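Local coordinates for protein halocarboxylic acid dehalogenase DehI (Pseudomonas putida, PDB 3BJX) that probably hydrolyses the carbon-halogen bond of alpha-haloacids, as a group I haloacid dehalogenase, at residues Y38-V50 against I161-L173. Sequence-based numbering, arbitrary orientation.
Sequences YEDIRLTLRVPWV and IPKGHPKGMDPLL. With SO4 (sulfate ion), chain E.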
loop_
_atom_site.group_PDB
_atom_site.type_symbol
_atom_site.label_atom_id
_atom_site.label_comp_id
_atom_site.label_asym_id
_atom_site.label_seq_id
_atom_site.Cartn_x
_atom_site.Cartn_y
_atom_site.Cartn_z
ATOM N N TYR A 38 -7.801 -5.438 22.514
ATOM C CA TYR A 38 -7.714 -6.733 21.812
ATOM C C TYR A 38 -8.916 -7.629 22.068
ATOM O O TYR A 38 -9.548 -8.108 21.132
ATOM C CB TYR A 38 -6.440 -7.485 22.238
ATOM C CG TYR A 38 -5.174 -7.131 21.470
ATOM C CD1 TYR A 38 -4.202 -8.110 21.202
ATOM C CD2 TYR A 38 -4.938 -5.822 21.025
ATOM C CE1 TYR A 38 -3.032 -7.782 20.531
ATOM C CE2 TYR A 38 -3.782 -5.494 20.332
ATOM C CZ TYR A 38 -2.834 -6.462 20.090
ATOM O OH TYR A 38 -1.691 -6.117 19.399
ATOM N N GLU A 39 -9.209 -7.870 23.338
ATOM C CA GLU A 39 -10.358 -8.679 23.750
ATOM C C GLU A 39 -11.656 -8.070 23.253
ATOM O O GLU A 39 -12.516 -8.785 22.732
ATOM C CB GLU A 39 -10.392 -8.807 25.267
ATOM C CG GLU A 39 -11.681 -9.408 25.835
ATOM C CD GLU A 39 -11.760 -10.925 25.738
ATOM O OE1 GLU A 39 -10.826 -11.579 25.192
ATOM O OE2 GLU A 39 -12.779 -11.471 26.224
ATOM N N ASP A 40 -11.784 -6.751 23.395
ATOM C CA ASP A 40 -12.975 -6.045 22.932
ATOM C C ASP A 40 -13.153 -6.115 21.416
ATOM O O ASP A 40 -14.280 -6.288 20.939
ATOM C CB ASP A 40 -12.999 -4.591 23.403
ATOM C CG ASP A 40 -14.382 -4.012 23.344
ATOM O OD1 ASP A 40 -15.332 -4.780 23.616
ATOM O OD2 ASP A 40 -14.547 -2.827 23.010
ATOM N N ILE A 41 -12.057 -5.985 20.662
ATOM C CA ILE A 41 -12.095 -6.179 19.194
ATOM C C ILE A 41 -12.693 -7.549 18.856
ATOM O O ILE A 41 -13.618 -7.629 18.086
ATOM C CB ILE A 41 -10.703 -5.950 18.512
ATOM C CG1 ILE A 41 -10.403 -4.449 18.382
ATOM C CG2 ILE A 41 -10.635 -6.581 17.134
ATOM C CD1 ILE A 41 -8.942 -4.135 18.142
ATOM N N ARG A 42 -12.207 -8.608 19.501
ATOM C CA ARG A 42 -12.678 -9.976 19.250
ATOM C C ARG A 42 -14.146 -10.229 19.628
ATOM O O ARG A 42 -14.842 -10.917 18.908
ATOM C CB ARG A 42 -11.779 -10.987 19.955
ATOM C CG ARG A 42 -10.328 -11.028 19.483
ATOM C CD ARG A 42 -9.597 -12.239 20.112
ATOM N NE ARG A 42 -9.421 -12.069 21.552
ATOM C CZ ARG A 42 -8.299 -11.654 22.133
ATOM N NH1 ARG A 42 -7.214 -11.403 21.411
ATOM N NH2 ARG A 42 -8.260 -11.505 23.443
ATOM N N LEU A 43 -14.614 -9.673 20.744
ATOM C CA LEU A 43 -15.996 -9.871 21.194
ATOM C C LEU A 43 -16.944 -9.038 20.367
ATOM O O LEU A 43 -18.052 -9.446 20.107
ATOM C CB LEU A 43 -16.159 -9.525 22.692
ATOM C CG LEU A 43 -15.513 -10.398 23.796
ATOM C CD1 LEU A 43 -15.309 -9.648 25.130
ATOM C CD2 LEU A 43 -16.287 -11.692 24.041
ATOM N N THR A 44 -16.498 -7.866 19.940
ATOM C CA THR A 44 -17.335 -6.934 19.167
ATOM C C THR A 44 -17.469 -7.391 17.713
ATOM O O THR A 44 -18.576 -7.345 17.131
ATOM C CB THR A 44 -16.752 -5.504 19.206
ATOM O OG1 THR A 44 -16.657 -5.070 20.564
ATOM C CG2 THR A 44 -17.610 -4.503 18.397
ATOM N N LEU A 45 -16.346 -7.836 17.134
ATOM C CA LEU A 45 -16.368 -8.412 15.789
ATOM C C LEU A 45 -16.758 -9.906 15.711
ATOM O O LEU A 45 -16.962 -10.416 14.612
ATOM C CB LEU A 45 -15.058 -8.104 15.033
ATOM C CG LEU A 45 -14.692 -6.614 14.902
ATOM C CD1 LEU A 45 -13.462 -6.408 14.069
ATOM C CD2 LEU A 45 -15.859 -5.772 14.334
ATOM N N ARG A 46 -16.891 -10.593 16.864
ATOM C CA ARG A 46 -17.224 -12.048 16.917
ATOM C C ARG A 46 -16.193 -12.847 16.121
ATOM O O ARG A 46 -16.528 -13.601 15.199
ATOM C CB ARG A 46 -18.658 -12.388 16.422
ATOM C CG ARG A 46 -19.776 -11.394 16.801
ATOM C CD ARG A 46 -21.000 -11.546 15.887
ATOM N NE ARG A 46 -21.719 -12.766 16.216
ATOM C CZ ARG A 46 -21.942 -13.795 15.390
ATOM N NH1 ARG A 46 -21.539 -13.776 14.115
ATOM N NH2 ARG A 46 -22.604 -14.857 15.849
ATOM N N VAL A 47 -14.928 -12.654 16.492
ATOM C CA VAL A 47 -13.790 -13.291 15.839
ATOM C C VAL A 47 -12.805 -13.788 16.900
ATOM O O VAL A 47 -12.683 -13.185 17.973
ATOM C CB VAL A 47 -13.062 -12.316 14.848
ATOM C CG1 VAL A 47 -13.938 -11.997 13.628
ATOM C CG2 VAL A 47 -12.610 -11.039 15.541
ATOM N N PRO A 48 -12.097 -14.890 16.615
ATOM C CA PRO A 48 -11.164 -15.467 17.561
ATOM C C PRO A 48 -9.690 -15.033 17.371
ATOM O O PRO A 48 -8.771 -15.707 17.861
ATOM C CB PRO A 48 -11.327 -16.978 17.307
ATOM C CG PRO A 48 -11.891 -17.103 15.922
ATOM C CD PRO A 48 -12.191 -15.721 15.401
ATOM N N TRP A 49 -9.459 -13.943 16.656
ATOM C CA TRP A 49 -8.116 -13.398 16.514
ATOM C C TRP A 49 -8.176 -11.875 16.390
ATOM O O TRP A 49 -9.213 -11.305 16.023
ATOM C CB TRP A 49 -7.357 -14.042 15.328
ATOM C CG TRP A 49 -7.541 -13.387 13.981
ATOM C CD1 TRP A 49 -6.618 -12.635 13.296
ATOM C CD2 TRP A 49 -8.712 -13.428 13.144
ATOM N NE1 TRP A 49 -7.141 -12.204 12.094
ATOM C CE2 TRP A 49 -8.424 -12.675 11.976
ATOM C CE3 TRP A 49 -9.977 -14.026 13.265
ATOM C CZ2 TRP A 49 -9.362 -12.510 10.928
ATOM C CZ3 TRP A 49 -10.916 -13.847 12.212
ATOM C CH2 TRP A 49 -10.595 -13.090 11.074
ATOM N N VAL A 50 -7.064 -11.232 16.720
ATOM C CA VAL A 50 -6.842 -9.822 16.427
ATOM C C VAL A 50 -6.030 -9.752 15.139
ATOM O O VAL A 50 -4.975 -10.394 15.041
ATOM C CB VAL A 50 -6.122 -9.086 17.608
ATOM C CG1 VAL A 50 -5.645 -7.727 17.183
ATOM C CG2 VAL A 50 -7.078 -8.940 18.801
ATOM N N ILE A 161 -25.934 -5.911 16.549
ATOM C CA ILE A 161 -25.869 -7.353 16.732
ATOM C C ILE A 161 -25.199 -7.638 18.111
ATOM O O ILE A 161 -24.465 -6.780 18.626
ATOM C CB ILE A 161 -25.063 -8.003 15.558
ATOM C CG1 ILE A 161 -23.575 -7.619 15.652
ATOM C CG2 ILE A 161 -25.679 -7.616 14.183
ATOM C CD1 ILE A 161 -22.717 -8.097 14.507
ATOM N N PRO A 162 -25.476 -8.817 18.724
ATOM C CA PRO A 162 -24.818 -9.182 19.981
ATOM C C PRO A 162 -23.280 -9.381 19.930
ATOM O O PRO A 162 -22.746 -9.988 18.991
ATOM C CB PRO A 162 -25.529 -10.488 20.367
ATOM C CG PRO A 162 -26.002 -11.050 19.071
ATOM C CD PRO A 162 -26.455 -9.847 18.320
ATOM N N LYS A 163 -22.599 -8.867 20.955
ATOM C CA LYS A 163 -21.186 -9.165 21.221
ATOM C C LYS A 163 -21.039 -10.591 21.749
ATOM O O LYS A 163 -21.938 -11.100 22.440
ATOM C CB LYS A 163 -20.619 -8.236 22.293
ATOM C CG LYS A 163 -20.260 -6.816 21.887
ATOM C CD LYS A 163 -19.135 -6.340 22.810
ATOM C CE LYS A 163 -19.164 -4.835 23.074
ATOM N NZ LYS A 163 -18.073 -4.400 24.034
ATOM N N GLY A 164 -19.891 -11.208 21.452
ATOM C CA GLY A 164 -19.555 -12.557 21.914
ATOM C C GLY A 164 -19.188 -13.424 20.731
ATOM O O GLY A 164 -19.071 -12.919 19.621
ATOM N N HIS A 165 -19.007 -14.721 20.953
ATOM C CA HIS A 165 -18.665 -15.631 19.855
ATOM C C HIS A 165 -19.764 -16.664 19.612
ATOM O O HIS A 165 -20.315 -17.199 20.567
ATOM C CB HIS A 165 -17.309 -16.320 20.104
ATOM C CG HIS A 165 -16.149 -15.371 20.129
ATOM N ND1 HIS A 165 -15.350 -15.200 21.235
ATOM C CD2 HIS A 165 -15.673 -14.521 19.189
ATOM C CE1 HIS A 165 -14.424 -14.297 20.974
ATOM N NE2 HIS A 165 -14.601 -13.865 19.739
ATOM N N PRO A 166 -20.084 -16.944 18.331
ATOM C CA PRO A 166 -21.087 -17.963 17.975
ATOM C C PRO A 166 -20.660 -19.393 18.336
ATOM O O PRO A 166 -19.455 -19.683 18.389
ATOM C CB PRO A 166 -21.191 -17.832 16.459
ATOM C CG PRO A 166 -19.868 -17.227 16.045
ATOM C CD PRO A 166 -19.508 -16.297 17.135
ATOM N N LYS A 167 -21.657 -20.264 18.536
ATOM C CA LYS A 167 -21.498 -21.651 19.000
ATOM C C LYS A 167 -20.410 -22.479 18.319
ATOM O O LYS A 167 -19.668 -23.198 18.994
ATOM C CB LYS A 167 -22.830 -22.406 18.895
ATOM N N GLY A 168 -20.321 -22.395 16.996
ATOM C CA GLY A 168 -19.345 -23.209 16.258
ATOM C C GLY A 168 -17.921 -22.659 16.231
ATOM O O GLY A 168 -17.115 -23.027 15.368
HETATM N N MSE A 169 -17.604 -21.784 17.179
HETATM C CA MSE A 169 -16.348 -21.055 17.144
HETATM C C MSE A 169 -15.666 -20.953 18.510
HETATM O O MSE A 169 -16.259 -20.495 19.495
HETATM C CB MSE A 169 -16.587 -19.674 16.548
HETATM C CG MSE A 169 -15.342 -18.914 16.222
HETATM SE SE MSE A 169 -15.801 -17.040 16.061
HETATM C CE MSE A 169 -15.986 -16.871 14.119
ATOM N N ASP A 170 -14.413 -21.399 18.543
ATOM C CA ASP A 170 -13.577 -21.323 19.734
ATOM C C ASP A 170 -13.172 -19.875 19.895
ATOM O O ASP A 170 -12.875 -19.220 18.895
ATOM C CB ASP A 170 -12.350 -22.234 19.589
ATOM C CG ASP A 170 -12.718 -23.720 19.625
ATOM O OD1 ASP A 170 -13.505 -24.112 20.527
ATOM O OD2 ASP A 170 -12.229 -24.488 18.757
ATOM N N PRO A 171 -13.184 -19.364 21.142
ATOM C CA PRO A 171 -12.939 -17.936 21.452
ATOM C C PRO A 171 -11.578 -17.376 20.976
ATOM O O PRO A 171 -11.468 -16.167 20.676
ATOM C CB PRO A 171 -13.034 -17.890 22.986
ATOM C CG PRO A 171 -12.768 -19.328 23.422
ATOM C CD PRO A 171 -13.443 -20.146 22.365
ATOM N N LEU A 172 -10.564 -18.242 20.902
ATOM C CA LEU A 172 -9.213 -17.818 20.541
ATOM C C LEU A 172 -8.473 -18.889 19.733
ATOM O O LEU A 172 -8.101 -19.934 20.258
ATOM C CB LEU A 172 -8.434 -17.393 21.804
ATOM C CG LEU A 172 -7.224 -16.446 21.775
ATOM C CD1 LEU A 172 -7.366 -15.256 20.856
ATOM C CD2 LEU A 172 -6.957 -15.948 23.188
ATOM N N LEU A 173 -8.286 -18.610 18.445
ATOM C CA LEU A 173 -7.624 -19.498 17.486
ATOM C C LEU A 173 -6.093 -19.473 17.650
ATOM O O LEU A 173 -5.510 -18.393 17.693
ATOM C CB LEU A 173 -7.998 -19.020 16.081
ATOM C CG LEU A 173 -8.387 -20.005 14.986
ATOM C CD1 LEU A 173 -9.473 -19.412 14.159
ATOM C CD2 LEU A 173 -7.162 -20.346 14.143
HETATM S S SO4 E . -5.162 -11.043 9.404
HETATM O O1 SO4 E . -6.215 -12.052 9.180
HETATM O O2 SO4 E . -5.713 -9.701 9.211
HETATM O O3 SO4 E . -4.677 -11.171 10.770
HETATM O O4 SO4 E . -4.035 -11.214 8.487
HETATM O O HOH W 1 -11.401 -13.741 22.516
HETATM O O HOH W 2 -6.045 -16.038 17.701
#
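His165 reaches into the C-terminal end of helix 32-45, where His165 NE2 donates to Val47 O at 2.7 Å, from well above the carbonyl plane and with a bent N-H...O angle of 136°. His165 NE2 also lies 3.1 Å from Arg42 O, a weak bond to a carbonyl that accepts from Val47 N as well, so the imidazole links the last helical turn to the loop that follows. Beside it, Gly164 N gives Leu43 O a straighter bond (2.9 Å, 166°). Lys163 runs alongside Thr44, its CD and CE passing OG1, and ends in a salt bridge from Lys163 NZ to the syn lone pair of Asp40 OD1 at 2.8 Å; the other carboxylate oxygen of Asp40 is taken by Trp68.

Past the helix, the guanidinium of Arg46 turns one face to the ring of Pro166, Pro166 CD lying 3.6 Å above the plane, toward its rim; a bend at chi3 (73°) helps to turn it there. Its NH1 bonds to Tyr127 and to Phe309 O. Arg42, by contrast, is covered on both faces: Leu172 CD1 toward the rim of one, Tyr38 O over the centre of the opposite one, while Glu39 OE1 holds NH2 nearly in plane. The side chains of Pro48 and Met169 cross at about a right angle, Pro48 CD lying 3.9 Å from Met169 SE, and Leu173 N donates to Pro48 O at 3.0 Å.

Arg46, with positive phi, is the first residue to leave helical phi/psi. With Val47 N bonded back to Arg42 O, this makes a Schellman-like helix C-terminus, Leu43 O taking Gly164 N from segment 161-173.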